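PDB 6TY0: p1 from Rice yellow mottle virus, which suppresses RNA silencing and takes part in virus spread, this chain being its N-terminal part with one of the two unrelated zinc fingers. Local coordinates for residues A[3-8]-A[25-30]; A[44-49]-A[84-89]; A[53-58]-A[74-79]. All coordinates share one frame; numbering follows the deposited sequence.

Contact 1. Residues A[3-8]-A[25-30]; sequences RLEVLI and HALTWV
Strands 3-8 and 26-30 run antiparallel as sheet neighbours with two very different reliefs. The face of L4, V6, I8, A26, T28 and V30 is buried and mostly apolar, T28 bringing the one hydroxyl. T28 has its methyl CG2 in the crowded position between its own N and carbonyl carbon, while OG1 is anti to N (chi1 -173°); this lays T28 CG2 against V6 CB at 3.7 Å. At one end the small A26 sets its CB 4.3 Å from I8 CB. At the other, V30 CG2, also in the crowded position, lies alongside L4, touching both L4 CB and L4 CD2. Six main-chain hydrogen bonds join L4 with V30, V6 with T28 and I8 with A26, the most central being nearly straight. The pair is part of one of two sheets packed face to face, in the manner of a β-sandwich: V77 and E75 of strand 70-77 pack on it from the other sheet, while F80, of strand 80-81 in the pair's own sheet, also touches I8 and A26.

On the opposite side, R3, W29, E5, L27 and L7 make a bumpier surface. W29 swings its indole into the crowded rotamer (chi1 63°), where it lies alongside the R3 side chain. The R3 chain starts with CG anti to N, runs past W29 CB and CD1, and bends at chi3 so that its guanidinium tops the indole: NH1 is 3.3 Å from W29 CE2, and CZ is 4.4 Å from the centroid of the W29 five-membered ring, a cation-pi contact over the face. The guanidinium is tilted 55° to the ring plane. Farther along, both methyls of L27 straddle E5 OE1 at 3.9 Å, and L7 CD1 meets H25 CD2 at 3.8 Å.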
loop_
_atom_site.group_PDB
_atom_site.type_symbol
_atom_site.label_atom_id
_atom_site.label_comp_id
_atom_site.label_asym_id
_atom_site.label_seq_id
_atom_site.Cartn_x
_atom_site.Cartn_y
_atom_site.Cartn_z
ATOM N N ARG A 3 0.645 -4.725 -7.927
ATOM C CA ARG A 3 -0.498 -5.362 -7.282
ATOM C C ARG A 3 -0.089 -6.765 -6.814
ATOM O O ARG A 3 0.532 -7.520 -7.560
ATOM C CB ARG A 3 -1.644 -5.482 -8.268
ATOM C CG ARG A 3 -2.953 -5.958 -7.684
ATOM C CD ARG A 3 -3.873 -6.400 -8.823
ATOM N NE ARG A 3 -4.223 -5.310 -9.752
ATOM C CZ ARG A 3 -5.411 -4.687 -9.820
ATOM N NH1 ARG A 3 -6.415 -5.004 -8.991
ATOM N NH2 ARG A 3 -5.609 -3.740 -10.730
ATOM N N LEU A 4 -0.357 -7.088 -5.558
ATOM C CA LEU A 4 -0.241 -8.486 -5.094
ATOM C C LEU A 4 -1.651 -9.023 -4.812
ATOM O O LEU A 4 -2.331 -8.532 -3.926
ATOM C CB LEU A 4 0.576 -8.560 -3.821
ATOM C CG LEU A 4 0.783 -9.991 -3.342
ATOM C CD1 LEU A 4 2.071 -10.535 -3.918
ATOM C CD2 LEU A 4 0.819 -10.034 -1.835
ATOM N N GLU A 5 -2.070 -10.009 -5.596
ATOM C CA GLU A 5 -3.340 -10.662 -5.449
ATOM C C GLU A 5 -3.288 -11.777 -4.406
ATOM O O GLU A 5 -2.325 -12.548 -4.357
ATOM C CB GLU A 5 -3.769 -11.291 -6.786
ATOM C CG GLU A 5 -3.866 -10.299 -7.936
ATOM C CD GLU A 5 -4.828 -10.730 -9.049
ATOM O OE1 GLU A 5 -5.235 -11.916 -9.100
ATOM O OE2 GLU A 5 -5.173 -9.861 -9.885
ATOM N N VAL A 6 -4.339 -11.862 -3.610
ATOM C CA VAL A 6 -4.475 -12.879 -2.582
ATOM C C VAL A 6 -5.789 -13.629 -2.784
ATOM O O VAL A 6 -6.851 -13.019 -2.810
ATOM C CB VAL A 6 -4.525 -12.258 -1.192
ATOM C CG1 VAL A 6 -4.633 -13.341 -0.134
ATOM C CG2 VAL A 6 -3.290 -11.389 -0.966
ATOM N N LEU A 7 -5.692 -14.938 -2.998
ATOM C CA LEU A 7 -6.868 -15.803 -3.205
ATOM C C LEU A 7 -7.177 -16.460 -1.888
ATOM O O LEU A 7 -6.281 -17.027 -1.244
ATOM C CB LEU A 7 -6.575 -16.869 -4.241
ATOM C CG LEU A 7 -7.686 -17.891 -4.515
ATOM C CD1 LEU A 7 -8.908 -17.260 -5.159
ATOM C CD2 LEU A 7 -7.107 -18.956 -5.437
ATOM N N ILE A 8 -8.404 -16.327 -1.435
ATOM C CA ILE A 8 -8.808 -16.957 -0.177
ATOM C C ILE A 8 -9.932 -17.970 -0.429
ATOM O O ILE A 8 -10.956 -17.619 -1.015
ATOM C CB ILE A 8 -9.253 -15.893 0.808
ATOM C CG1 ILE A 8 -8.049 -15.000 1.151
ATOM C CG2 ILE A 8 -9.813 -16.519 2.071
ATOM C CD1 ILE A 8 -8.490 -13.680 1.667
ATOM N N HIS A 25 -15.021 -18.454 -2.756
ATOM C CA HIS A 25 -13.693 -17.850 -2.660
ATOM C C HIS A 25 -13.773 -16.358 -2.649
ATOM O O HIS A 25 -14.770 -15.768 -3.122
ATOM C CB HIS A 25 -12.777 -18.303 -3.819
ATOM C CG HIS A 25 -13.114 -17.680 -5.137
ATOM N ND1 HIS A 25 -14.061 -18.205 -5.986
ATOM C CD2 HIS A 25 -12.621 -16.582 -5.759
ATOM C CE1 HIS A 25 -14.138 -17.461 -7.075
ATOM N NE2 HIS A 25 -13.274 -16.472 -6.965
ATOM N N ALA A 26 -12.717 -15.730 -2.122
ATOM C CA ALA A 26 -12.535 -14.276 -2.229
ATOM C C ALA A 26 -11.206 -13.994 -2.907
ATOM O O ALA A 26 -10.213 -14.645 -2.636
ATOM C CB ALA A 26 -12.561 -13.633 -0.857
ATOM N N LEU A 27 -11.197 -13.057 -3.830
ATOM C CA LEU A 27 -9.960 -12.645 -4.488
ATOM C C LEU A 27 -9.753 -11.217 -4.038
ATOM O O LEU A 27 -10.607 -10.382 -4.287
ATOM C CB LEU A 27 -10.047 -12.730 -6.006
ATOM C CG LEU A 27 -8.746 -12.436 -6.766
ATOM C CD1 LEU A 27 -7.641 -13.423 -6.417
ATOM C CD2 LEU A 27 -8.966 -12.483 -8.269
ATOM N N THR A 28 -8.659 -10.928 -3.329
ATOM C CA THR A 28 -8.454 -9.570 -2.862
ATOM C C THR A 28 -7.087 -9.114 -3.323
ATOM O O THR A 28 -6.322 -9.888 -3.904
ATOM C CB THR A 28 -8.633 -9.449 -1.340
ATOM O OG1 THR A 28 -8.589 -8.070 -0.971
ATOM C CG2 THR A 28 -7.567 -10.186 -0.574
ATOM N N TRP A 29 -6.753 -7.863 -3.095
ATOM C CA TRP A 29 -5.386 -7.482 -3.420
ATOM C C TRP A 29 -4.853 -6.351 -2.563
ATOM O O TRP A 29 -5.606 -5.575 -1.952
ATOM C CB TRP A 29 -5.236 -7.168 -4.918
ATOM C CG TRP A 29 -6.047 -6.035 -5.314
ATOM C CD1 TRP A 29 -5.672 -4.740 -5.301
ATOM C CD2 TRP A 29 -7.405 -6.066 -5.749
ATOM N NE1 TRP A 29 -6.712 -3.932 -5.697
ATOM C CE2 TRP A 29 -7.794 -4.724 -5.986
ATOM C CE3 TRP A 29 -8.344 -7.092 -5.951
ATOM C CZ2 TRP A 29 -9.087 -4.375 -6.435
ATOM C CZ3 TRP A 29 -9.643 -6.738 -6.389
ATOM C CH2 TRP A 29 -9.993 -5.392 -6.614
ATOM N N VAL A 30 -3.529 -6.308 -2.512
ATOM C CA VAL A 30 -2.823 -5.184 -1.885
ATOM C C VAL A 30 -1.788 -4.725 -2.873
ATOM O O VAL A 30 -1.598 -5.357 -3.934
ATOM C CB VAL A 30 -2.162 -5.563 -0.520
ATOM C CG1 VAL A 30 -3.197 -6.046 0.456
ATOM C CG2 VAL A 30 -1.096 -6.623 -0.657
#

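Contact 2. Residues A[44-49]-A[84-89]; sequences PSLRAD and PPVHFD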
loop_
_atom_site.group_PDB
_atom_site.type_symbol
_atom_site.label_atom_id
_atom_site.label_comp_id
_atom_site.label_asym_id
_atom_site.label_seq_id
_atom_site.Cartn_x
_atom_site.Cartn_y
_atom_site.Cartn_z
ATOM N N PRO A 44 -0.125 -15.013 -3.017
ATOM C CA PRO A 44 -0.457 -16.159 -2.192
ATOM C C PRO A 44 -1.876 -16.676 -2.362
ATOM O O PRO A 44 -2.795 -15.928 -2.758
ATOM C CB PRO A 44 -0.348 -15.625 -0.779
ATOM C CG PRO A 44 -0.625 -14.190 -0.902
ATOM C CD PRO A 44 -0.095 -13.776 -2.239
ATOM N N SER A 45 -2.027 -17.931 -1.964
ATOM C CA SER A 45 -3.271 -18.656 -1.973
ATOM C C SER A 45 -3.478 -19.238 -0.568
ATOM O O SER A 45 -2.619 -19.960 -0.069
ATOM C CB SER A 45 -3.175 -19.748 -3.017
ATOM O OG SER A 45 -4.404 -20.429 -3.124
ATOM N N LEU A 46 -4.569 -18.862 0.091
ATOM C CA LEU A 46 -4.767 -19.103 1.519
ATOM C C LEU A 46 -6.093 -19.802 1.787
ATOM O O LEU A 46 -7.032 -19.713 0.971
ATOM C CB LEU A 46 -4.829 -17.800 2.281
ATOM C CG LEU A 46 -3.696 -16.764 2.108
ATOM C CD1 LEU A 46 -4.114 -15.506 2.809
ATOM C CD2 LEU A 46 -2.347 -17.269 2.647
ATOM N N ARG A 47 -6.176 -20.445 2.956
ATOM C CA ARG A 47 -7.382 -21.090 3.424
ATOM C C ARG A 47 -7.767 -20.389 4.677
ATOM O O ARG A 47 -6.940 -20.216 5.575
ATOM C CB ARG A 47 -7.133 -22.567 3.755
ATOM C CG ARG A 47 -6.897 -23.434 2.554
ATOM C CD ARG A 47 -8.208 -23.942 1.998
ATOM N NE ARG A 47 -7.983 -24.555 0.699
ATOM C CZ ARG A 47 -8.938 -24.889 -0.164
ATOM N NH1 ARG A 47 -10.224 -24.693 0.117
ATOM N NH2 ARG A 47 -8.597 -25.431 -1.323
ATOM N N ALA A 48 -9.023 -19.979 4.755
ATOM C CA ALA A 48 -9.548 -19.360 5.945
ATOM C C ALA A 48 -10.969 -19.830 6.194
ATOM O O ALA A 48 -11.573 -20.508 5.349
ATOM C CB ALA A 48 -9.532 -17.850 5.787
ATOM N N ASP A 49 -11.521 -19.399 7.322
ATOM C CA ASP A 49 -12.838 -19.861 7.763
ATOM C C ASP A 49 -13.967 -19.021 7.197
ATOM O O ASP A 49 -14.134 -17.869 7.596
ATOM C CB ASP A 49 -12.956 -19.792 9.282
ATOM C CG ASP A 49 -12.137 -20.876 9.986
ATOM O OD1 ASP A 49 -11.988 -22.014 9.459
ATOM O OD2 ASP A 49 -11.632 -20.539 11.073
ATOM N N PRO A 84 -4.975 -16.496 7.631
ATOM C CA PRO A 84 -3.568 -16.559 8.048
ATOM C C PRO A 84 -2.792 -15.263 7.638
ATOM O O PRO A 84 -2.964 -14.771 6.524
ATOM C CB PRO A 84 -3.010 -17.781 7.316
ATOM C CG PRO A 84 -4.214 -18.588 6.881
ATOM C CD PRO A 84 -5.336 -17.595 6.711
ATOM N N PRO A 85 -1.984 -14.711 8.556
ATOM C CA PRO A 85 -1.060 -13.603 8.251
ATOM C C PRO A 85 -0.119 -14.006 7.135
ATOM O O PRO A 85 0.310 -15.132 7.087
ATOM C CB PRO A 85 -0.255 -13.442 9.544
ATOM C CG PRO A 85 -0.988 -14.220 10.591
ATOM C CD PRO A 85 -1.708 -15.315 9.878
ATOM N N VAL A 86 0.148 -13.125 6.180
ATOM C CA VAL A 86 1.091 -13.419 5.094
ATOM C C VAL A 86 2.372 -12.667 5.398
ATOM O O VAL A 86 2.339 -11.475 5.712
ATOM C CB VAL A 86 0.561 -12.942 3.737
ATOM C CG1 VAL A 86 1.565 -13.265 2.609
ATOM C CG2 VAL A 86 -0.811 -13.559 3.481
ATOM N N HIS A 87 3.487 -13.362 5.304
ATOM C CA HIS A 87 4.807 -12.823 5.650
ATOM C C HIS A 87 5.742 -13.058 4.515
ATOM O O HIS A 87 5.922 -14.177 4.103
ATOM C CB HIS A 87 5.385 -13.558 6.855
ATOM C CG HIS A 87 4.692 -13.215 8.116
ATOM N ND1 HIS A 87 4.658 -11.930 8.599
ATOM C CD2 HIS A 87 3.979 -13.966 8.980
ATOM C CE1 HIS A 87 3.952 -11.902 9.714
ATOM N NE2 HIS A 87 3.543 -13.127 9.975
ATOM N N PHE A 88 6.310 -11.988 3.986
ATOM C CA PHE A 88 7.376 -12.095 3.001
ATOM C C PHE A 88 8.633 -11.637 3.691
ATOM O O PHE A 88 8.892 -10.435 3.804
ATOM C CB PHE A 88 7.069 -11.213 1.792
ATOM C CG PHE A 88 5.950 -11.745 0.959
ATOM C CD1 PHE A 88 6.099 -12.946 0.287
ATOM C CD2 PHE A 88 4.751 -11.091 0.890
ATOM C CE1 PHE A 88 5.050 -13.467 -0.462
ATOM C CE2 PHE A 88 3.685 -11.611 0.165
ATOM C CZ PHE A 88 3.841 -12.797 -0.531
ATOM N N ASP A 89 9.384 -12.621 4.192
ATOM C CA ASP A 89 10.728 -12.409 4.746
ATOM C C ASP A 89 11.714 -12.723 3.638
ATOM O O ASP A 89 12.014 -13.878 3.397
ATOM C CB ASP A 89 10.955 -13.294 5.979
ATOM C CG ASP A 89 9.971 -12.956 7.107
ATOM O OD1 ASP A 89 9.885 -11.784 7.480
ATOM O OD2 ASP A 89 9.258 -13.848 7.574
#
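This is apolar packing between strands of two different sheets: 45-49 belongs to the sheet that also holds strand 2-10, while 86-89 lies at the edge of the three-stranded sheet with strands 54-64 and 70-77. The two segments run nearly opposite ways, 163° apart, and the contact is made by side chains, helped by the carbonyl oxygens of R47 and P84, and not by strand pairing. L46 is the middle piece. Its CG stands anti to the carbonyl carbon (chi1 -53°), which sends the forked tip across to V86; the two cross obliquely, with V86 CG2 3.9 Å from L46 CD1 and 4.1 Å from L46 CD2. L46 CD1 also rests 4.0 Å from the carbonyl O of P84. On one flank the P84 ring turns its CD edge to the other strand, P84 CD lying 3.3 Å from R47 O. The same P84 CD is 4.3 Å from A48 CB. On the other flank P44 CG reaches V86 CG1 at 4.2 Å, and P44 CD comes to the edge of the F88 ring, near its plane, 4.4 Å from F88 CZ. Prolines thus bracket the L46-V86 pair at both ends. Around it, V6 of strand 2-10 and I83 of the loop before P84 close on L46, while L4 of strand 2-10 and F62 and V60 of strand 54-64 pack about F88.

Contact 3. Residues A[53-58]-A[74-79]; sequences EKVGWV and SEQVKY
Five main-chain hydrogen bonds stitch strand 54-58 to segment 74-79, whose strand 74-77 is its antiparallel partner in the β-hairpin of strands 54-64 and 70-77. G56 and V77 form a hydrogen-bonded pair: V77 N meets G56 O at 2.7 Å, nearly along the C=O axis, whereas G56 N approaches V77 O from above the carbonyl plane. V58 and E75 form the next such pair. V58 N gives E75 O an almost straight bond (172°), and E75 N returns a longer one to V58 O, 3.1 Å. Where the chain turns a corner at K78 and Y79, Y79 N still reaches K54 O at 2.8 Å, although the bond is bent to 143°; Y79 has a left-handed backbone, and its own ring meets that of Y23 edge to face.

E75 folds back at chi2, so its OE1 takes the backbone N of Q76 at 3.0 Å on the lone pair turned away from the other oxygen, and OE2 bonds to M1 N of the second subunit. The carboxylate is therefore held at both oxygens, and the probable positive charge of that chain start would favour its ionised form. On the same side as V55, the Q76 chain lies beside the W57 indole, pointing the same way: Q76 CG sits over the face of the six-membered ring, 3.7 Å from its centroid, a CH-pi contact. The Q76 amide is only 21° from parallel to the indole, and Q76 NE2 is 3.6 Å from V55 CG1. On the other side V58 CG1 meets V77 CG2, and both valines pack on T28 and I83. The chemistry thus separates roles: backbone bonds fix the hairpin's register, while the E75 carboxylate ties its edge to the partner chain.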
loop_
_atom_site.group_PDB
_atom_site.type_symbol
_atom_site.label_atom_id
_atom_site.label_comp_id
_atom_site.label_asym_id
_atom_site.label_seq_id
_atom_site.Cartn_x
_atom_site.Cartn_y
_atom_site.Cartn_z
ATOM N N GLU A 53 -21.477 -13.938 8.518
ATOM C CA GLU A 53 -21.734 -12.671 9.207
ATOM C C GLU A 53 -20.501 -11.854 9.585
ATOM O O GLU A 53 -20.661 -10.808 10.203
ATOM C CB GLU A 53 -22.418 -12.915 10.559
ATOM C CG GLU A 53 -23.676 -13.725 10.514
ATOM C CD GLU A 53 -24.612 -13.296 9.420
ATOM O OE1 GLU A 53 -24.814 -12.066 9.176
ATOM O OE2 GLU A 53 -25.135 -14.235 8.809
ATOM N N LYS A 54 -19.303 -12.305 9.233
ATOM C CA LYS A 54 -18.066 -11.583 9.598
ATOM C C LYS A 54 -17.353 -10.937 8.404
ATOM O O LYS A 54 -17.591 -11.270 7.231
ATOM C CB LYS A 54 -17.096 -12.549 10.263
ATOM C CG LYS A 54 -17.753 -13.419 11.315
ATOM C CD LYS A 54 -18.058 -12.644 12.581
ATOM C CE LYS A 54 -16.767 -12.263 13.276
ATOM N NZ LYS A 54 -17.029 -11.833 14.664
ATOM N N VAL A 55 -16.486 -10.004 8.746
ATOM C CA VAL A 55 -15.555 -9.405 7.845
ATOM C C VAL A 55 -14.215 -9.636 8.516
ATOM O O VAL A 55 -14.086 -9.360 9.701
ATOM C CB VAL A 55 -15.816 -7.906 7.739
ATOM C CG1 VAL A 55 -14.739 -7.218 6.903
ATOM C CG2 VAL A 55 -17.189 -7.667 7.125
ATOM N N GLY A 56 -13.250 -10.194 7.790
ATOM C CA GLY A 56 -11.893 -10.416 8.343
ATOM C C GLY A 56 -10.865 -9.504 7.708
ATOM O O GLY A 56 -11.091 -8.943 6.618
ATOM N N TRP A 57 -9.738 -9.343 8.393
ATOM C CA TRP A 57 -8.571 -8.681 7.830
ATOM C C TRP A 57 -7.576 -9.708 7.322
ATOM O O TRP A 57 -7.358 -10.767 7.926
ATOM C CB TRP A 57 -7.858 -7.854 8.881
ATOM C CG TRP A 57 -8.530 -6.604 9.305
ATOM C CD1 TRP A 57 -9.213 -6.399 10.485
ATOM C CD2 TRP A 57 -8.537 -5.341 8.610
ATOM N NE1 TRP A 57 -9.652 -5.079 10.555
ATOM C CE2 TRP A 57 -9.244 -4.414 9.424
ATOM C CE3 TRP A 57 -8.026 -4.906 7.378
ATOM C CZ2 TRP A 57 -9.445 -3.082 9.045
ATOM C CZ3 TRP A 57 -8.223 -3.567 7.001
ATOM C CH2 TRP A 57 -8.931 -2.676 7.837
ATOM N N VAL A 58 -7.044 -9.429 6.150
ATOM C CA VAL A 58 -5.873 -10.119 5.666
ATOM C C VAL A 58 -4.730 -9.109 5.858
ATOM O O VAL A 58 -4.880 -7.928 5.551
ATOM C CB VAL A 58 -5.992 -10.601 4.207
ATOM C CG1 VAL A 58 -6.168 -9.470 3.214
ATOM C CG2 VAL A 58 -4.777 -11.439 3.845
ATOM N N SER A 74 -2.789 -4.073 4.884
ATOM C CA SER A 74 -3.879 -4.950 5.157
ATOM C C SER A 74 -5.131 -4.499 4.343
ATOM O O SER A 74 -5.193 -3.383 3.764
ATOM C CB SER A 74 -4.114 -4.919 6.633
ATOM O OG SER A 74 -4.536 -3.605 6.938
ATOM N N GLU A 75 -6.053 -5.447 4.209
ATOM C CA GLU A 75 -7.303 -5.256 3.505
ATOM C C GLU A 75 -8.432 -6.085 4.177
ATOM O O GLU A 75 -8.216 -7.203 4.693
ATOM C CB GLU A 75 -7.112 -5.623 2.020
ATOM C CG GLU A 75 -8.358 -5.503 1.113
ATOM C CD GLU A 75 -8.906 -4.079 1.003
ATOM O OE1 GLU A 75 -9.370 -3.496 1.997
ATOM O OE2 GLU A 75 -8.836 -3.533 -0.098
ATOM N N GLN A 76 -9.629 -5.528 4.169
ATOM C CA GLN A 76 -10.853 -6.248 4.653
ATOM C C GLN A 76 -11.387 -7.208 3.627
ATOM O O GLN A 76 -11.341 -6.908 2.461
ATOM C CB GLN A 76 -11.968 -5.275 4.981
ATOM C CG GLN A 76 -11.480 -4.078 5.751
ATOM C CD GLN A 76 -12.620 -3.306 6.352
ATOM O OE1 GLN A 76 -12.878 -2.156 5.972
ATOM N NE2 GLN A 76 -13.311 -3.935 7.304
ATOM N N VAL A 77 -11.864 -8.362 4.081
ATOM C CA VAL A 77 -12.355 -9.452 3.233
ATOM C C VAL A 77 -13.651 -9.960 3.846
ATOM O O VAL A 77 -13.660 -10.530 4.940
ATOM C CB VAL A 77 -11.438 -10.661 3.173
ATOM C CG1 VAL A 77 -12.002 -11.671 2.171
ATOM C CG2 VAL A 77 -10.036 -10.287 2.757
ATOM N N LYS A 78 -14.739 -9.741 3.120
ATOM C CA LYS A 78 -16.065 -10.127 3.564
ATOM C C LYS A 78 -16.196 -11.615 3.638
ATOM O O LYS A 78 -15.781 -12.320 2.735
ATOM C CB LYS A 78 -17.096 -9.603 2.568
ATOM C CG LYS A 78 -17.276 -8.118 2.653
ATOM C CD LYS A 78 -18.357 -7.672 1.699
ATOM C CE LYS A 78 -18.659 -6.211 1.956
ATOM N NZ LYS A 78 -19.531 -5.669 0.885
ATOM N N TYR A 79 -16.816 -12.076 4.715
ATOM C CA TYR A 79 -17.192 -13.486 4.943
ATOM C C TYR A 79 -16.099 -14.489 5.159
ATOM O O TYR A 79 -16.326 -15.704 5.011
ATOM C CB TYR A 79 -18.122 -14.013 3.829
ATOM C CG TYR A 79 -19.073 -12.970 3.293
ATOM C CD1 TYR A 79 -19.972 -12.283 4.114
ATOM C CD2 TYR A 79 -19.021 -12.631 1.944
ATOM C CE1 TYR A 79 -20.826 -11.298 3.572
ATOM C CE2 TYR A 79 -19.853 -11.689 1.405
ATOM C CZ TYR A 79 -20.741 -11.023 2.210
ATOM O OH TYR A 79 -21.493 -10.074 1.552
#

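Overall arrangement
The three contacts meet around one apolar interior. Contacts 1 and 2 share a sheet: L7 O lies 2.8 Å from L46 N, a probable hydrogen bond, so strand 45-51 continues the sheet built by contact 1. Contact 3 faces contact 1 from the other sheet, with A26 CB 3.7 Å from V77 CG1 and I8 CD1 3.9 Å from V77 CG2. Contact 2 joins these layers, L46 CD1 coming within 4.2 Å of V58 CG2. Centres are 10 to 13 Å apart. Contact 2 also leads toward the Cys4 zinc site of C64, C67, C92 and C95: the F88 side chain is about 9 Å from that of C64 and about 12 Å from a bound zinc ion.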